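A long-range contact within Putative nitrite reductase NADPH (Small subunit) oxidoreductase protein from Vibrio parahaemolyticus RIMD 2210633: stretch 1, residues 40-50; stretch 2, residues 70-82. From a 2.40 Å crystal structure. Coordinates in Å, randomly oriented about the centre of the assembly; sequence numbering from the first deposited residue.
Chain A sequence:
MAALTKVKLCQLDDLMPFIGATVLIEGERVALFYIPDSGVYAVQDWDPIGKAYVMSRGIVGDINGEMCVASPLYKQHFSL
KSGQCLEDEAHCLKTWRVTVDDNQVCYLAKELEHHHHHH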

# COMPACT_ATOMS: atom_id res chain seq x y z
N VAL A 40 4.74 -3.46 6.88
CA VAL A 40 3.57 -3.39 6.00
C VAL A 40 3.28 -1.98 5.48
O VAL A 40 3.21 -1.02 6.25
CB VAL A 40 2.33 -3.95 6.71
CG1 VAL A 40 1.17 -4.06 5.76
CG2 VAL A 40 2.63 -5.31 7.30
N TYR A 41 3.13 -1.85 4.16
CA TYR A 41 2.83 -0.55 3.54
C TYR A 41 1.42 -0.52 2.93
O TYR A 41 0.97 -1.49 2.31
CB TYR A 41 3.86 -0.23 2.47
CG TYR A 41 5.25 -0.05 3.03
CD1 TYR A 41 6.03 -1.15 3.36
CD2 TYR A 41 5.77 1.22 3.27
CE1 TYR A 41 7.30 -0.99 3.92
CE2 TYR A 41 7.04 1.40 3.84
CZ TYR A 41 7.80 0.28 4.16
OH TYR A 41 9.06 0.45 4.75
N ALA A 42 0.72 0.60 3.10
CA ALA A 42 -0.63 0.77 2.59
C ALA A 42 -0.66 1.90 1.58
O ALA A 42 -0.07 2.95 1.83
CB ALA A 42 -1.56 1.10 3.73
N VAL A 43 -1.33 1.69 0.45
CA VAL A 43 -1.44 2.74 -0.58
C VAL A 43 -2.85 2.65 -1.16
O VAL A 43 -3.49 1.61 -1.05
CB VAL A 43 -0.43 2.53 -1.72
CG1 VAL A 43 0.99 2.74 -1.22
CG2 VAL A 43 -0.58 1.13 -2.31
N GLN A 44 -3.35 3.72 -1.77
CA GLN A 44 -4.68 3.67 -2.37
C GLN A 44 -4.68 2.59 -3.44
O GLN A 44 -3.73 2.48 -4.21
CB GLN A 44 -5.05 4.99 -3.01
CG GLN A 44 -4.36 5.26 -4.32
CD GLN A 44 -4.70 6.62 -4.84
OE1 GLN A 44 -4.46 7.63 -4.17
NE2 GLN A 44 -5.27 6.68 -6.04
N ASP A 45 -5.76 1.81 -3.48
CA ASP A 45 -5.87 0.73 -4.44
C ASP A 45 -6.26 1.24 -5.79
O ASP A 45 -5.93 0.63 -6.79
CB ASP A 45 -6.90 -0.30 -3.97
CG ASP A 45 -6.87 -1.56 -4.82
OD1 ASP A 45 -5.76 -2.09 -5.07
OD2 ASP A 45 -7.95 -2.04 -5.23
N TRP A 46 -6.94 2.38 -5.82
CA TRP A 46 -7.34 2.97 -7.10
C TRP A 46 -6.12 3.56 -7.84
O TRP A 46 -5.37 4.36 -7.28
CB TRP A 46 -8.41 4.03 -6.84
CG TRP A 46 -8.87 4.83 -8.03
CD1 TRP A 46 -8.39 6.02 -8.45
CD2 TRP A 46 -9.94 4.49 -8.93
NE1 TRP A 46 -9.09 6.46 -9.55
CE2 TRP A 46 -10.05 5.54 -9.86
CE3 TRP A 46 -10.82 3.40 -9.03
CZ2 TRP A 46 -11.00 5.54 -10.90
CZ3 TRP A 46 -11.77 3.39 -10.05
CH2 TRP A 46 -11.85 4.46 -10.97
N ASP A 47 -5.92 3.13 -9.08
CA ASP A 47 -4.83 3.60 -9.94
C ASP A 47 -5.24 4.92 -10.59
O ASP A 47 -6.11 4.95 -11.46
CB ASP A 47 -4.57 2.57 -11.04
CG ASP A 47 -3.54 3.04 -12.04
OD1 ASP A 47 -3.17 4.23 -12.01
OD2 ASP A 47 -3.11 2.21 -12.88
N PRO A 48 -4.60 6.02 -10.19
CA PRO A 48 -4.91 7.36 -10.74
C PRO A 48 -4.70 7.49 -12.24
O PRO A 48 -5.25 8.37 -12.88
CB PRO A 48 -3.98 8.27 -9.95
CG PRO A 48 -2.77 7.39 -9.75
CD PRO A 48 -3.38 6.05 -9.38
N ILE A 49 -3.88 6.61 -12.79
CA ILE A 49 -3.59 6.60 -14.22
C ILE A 49 -3.99 5.20 -14.65
O ILE A 49 -3.18 4.26 -14.55
CB ILE A 49 -2.08 6.75 -14.50
CG1 ILE A 49 -1.46 7.84 -13.63
CG2 ILE A 49 -1.86 7.07 -15.97
CD1 ILE A 49 0.04 7.89 -13.74
N GLY A 50 -5.21 5.03 -15.12
CA GLY A 50 -5.63 3.70 -15.53
C GLY A 50 -7.07 3.60 -15.12
O GLY A 50 -7.87 2.88 -15.72
N ALA A 70 4.26 -1.70 -9.50
CA ALA A 70 3.92 -1.35 -10.87
C ALA A 70 2.42 -1.55 -11.15
O ALA A 70 1.87 -2.65 -10.95
CB ALA A 70 4.74 -2.20 -11.85
N SER A 71 1.74 -0.50 -11.60
CA SER A 71 0.32 -0.65 -11.89
C SER A 71 0.21 -1.76 -12.93
O SER A 71 1.01 -1.83 -13.86
CB SER A 71 -0.27 0.64 -12.45
OG SER A 71 -1.61 0.41 -12.88
N PRO A 72 -0.78 -2.66 -12.76
CA PRO A 72 -0.96 -3.76 -13.71
C PRO A 72 -1.60 -3.32 -15.03
O PRO A 72 -1.86 -4.15 -15.91
CB PRO A 72 -1.83 -4.74 -12.94
CG PRO A 72 -2.65 -3.83 -12.09
CD PRO A 72 -1.66 -2.82 -11.60
N LEU A 73 -1.85 -2.02 -15.18
CA LEU A 73 -2.45 -1.50 -16.40
C LEU A 73 -1.42 -0.82 -17.32
O LEU A 73 -0.87 -1.45 -18.23
CB LEU A 73 -3.58 -0.52 -16.06
CG LEU A 73 -4.79 -1.08 -15.28
CD1 LEU A 73 -5.82 0.01 -15.07
CD2 LEU A 73 -5.41 -2.25 -16.04
N TYR A 74 -1.15 0.46 -17.09
CA TYR A 74 -0.18 1.19 -17.90
C TYR A 74 1.25 1.15 -17.32
O TYR A 74 2.09 2.02 -17.59
CB TYR A 74 -0.67 2.63 -18.09
CG TYR A 74 -1.98 2.68 -18.85
CD1 TYR A 74 -2.03 2.34 -20.20
CD2 TYR A 74 -3.17 3.02 -18.20
CE1 TYR A 74 -3.25 2.34 -20.90
CE2 TYR A 74 -4.39 3.03 -18.89
CZ TYR A 74 -4.43 2.68 -20.24
OH TYR A 74 -5.63 2.66 -20.94
N LYS A 75 1.50 0.12 -16.52
CA LYS A 75 2.78 -0.17 -15.88
C LYS A 75 3.56 0.89 -15.10
O LYS A 75 4.73 0.66 -14.78
CB LYS A 75 3.74 -0.77 -16.92
CG LYS A 75 3.22 -2.00 -17.64
CD LYS A 75 2.98 -3.16 -16.69
CE LYS A 75 2.61 -4.44 -17.46
NZ LYS A 75 1.38 -4.27 -18.31
N GLN A 76 2.96 2.04 -14.77
CA GLN A 76 3.72 3.03 -14.01
C GLN A 76 4.14 2.49 -12.64
O GLN A 76 3.46 1.65 -12.05
CB GLN A 76 2.91 4.32 -13.82
CG GLN A 76 2.76 5.16 -15.08
CD GLN A 76 1.47 4.88 -15.83
OE1 GLN A 76 0.38 4.99 -15.27
NE2 GLN A 76 1.59 4.51 -17.10
N HIS A 77 5.28 2.97 -12.14
CA HIS A 77 5.80 2.52 -10.85
C HIS A 77 5.48 3.49 -9.73
O HIS A 77 5.71 4.69 -9.84
CB HIS A 77 7.31 2.33 -10.93
CG HIS A 77 7.72 1.18 -11.79
ND1 HIS A 77 7.67 -0.13 -11.35
CD2 HIS A 77 8.14 1.12 -13.07
CE1 HIS A 77 8.04 -0.94 -12.32
NE2 HIS A 77 8.33 -0.21 -13.38
N PHE A 78 4.94 2.97 -8.64
CA PHE A 78 4.59 3.80 -7.49
C PHE A 78 5.31 3.36 -6.22
O PHE A 78 5.16 2.22 -5.80
CB PHE A 78 3.09 3.72 -7.24
CG PHE A 78 2.26 4.34 -8.32
CD1 PHE A 78 1.92 5.69 -8.27
CD2 PHE A 78 1.74 3.56 -9.35
CE1 PHE A 78 1.07 6.26 -9.23
CE2 PHE A 78 0.89 4.11 -10.31
CZ PHE A 78 0.55 5.47 -10.24
N SER A 79 6.07 4.27 -5.61
CA SER A 79 6.78 3.98 -4.36
C SER A 79 5.87 3.59 -3.20
O SER A 79 5.00 4.37 -2.82
CB SER A 79 7.56 5.20 -3.91
OG SER A 79 7.78 5.12 -2.51
N LEU A 80 6.08 2.41 -2.61
CA LEU A 80 5.26 1.96 -1.48
C LEU A 80 5.39 2.84 -0.24
O LEU A 80 4.47 2.89 0.60
CB LEU A 80 5.60 0.51 -1.10
CG LEU A 80 5.28 -0.60 -2.12
CD1 LEU A 80 5.59 -1.95 -1.50
CD2 LEU A 80 3.82 -0.53 -2.54
N LYS A 81 6.52 3.52 -0.10
CA LYS A 81 6.71 4.37 1.07
C LYS A 81 6.04 5.73 0.96
O LYS A 81 5.22 6.10 1.80
CB LYS A 81 8.20 4.56 1.36
CG LYS A 81 8.42 5.45 2.58
CD LYS A 81 7.62 4.91 3.78
CE LYS A 81 7.41 5.96 4.87
NZ LYS A 81 6.49 5.48 5.95
N SER A 82 6.39 6.47 -0.08
CA SER A 82 5.85 7.81 -0.28
C SER A 82 4.61 7.82 -1.15
O SER A 82 3.70 8.62 -0.92
CB SER A 82 6.92 8.73 -0.86
OG SER A 82 7.53 8.16 -2.01

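S71 provides the one hydrogen bond between the two stretches. Its OG donates to OD2 of D47 at 2.3 Å, which is very short for such a pair. The other carboxylate oxygen of D47, OD1, accepts from the backbone N of I49 at 2.6 Å, so the aspartate binds within its own stretch as well as to S71. S71 OG also accepts a weak hydrogen bond from L73 N at 3.4 Å.

L73 packs beside G50, with CD1 3.6 Å from G50 O. A side chain at G50 would not fit: an ideal CB would lie 2.8 Å from L73 CD1, and the backbone angles by themselves call for glycine. The Y74 ring meets the same glycine with its edge, CE2 lying 3.6 Å from G50 CA.

Q76 reaches back to I49, its OE1 3.1 Å from I49 CB. F78 is buried and points toward stretch 1. Its CZ lies 3.9 Å from P48 CG and 4.3 Å from I49 CD1, forming a small apolar cluster.

L80 packs against Y41 and V43 of the strand. Its CB is 4.0 Å from Y41 CB, and its carbonyl O is 3.4 Å from Y41 CD2. K81 follows, laying CD 3.6 Å from Y41 CE2, at the ring edge. Here the lysine contributes aliphatic carbon rather than charge.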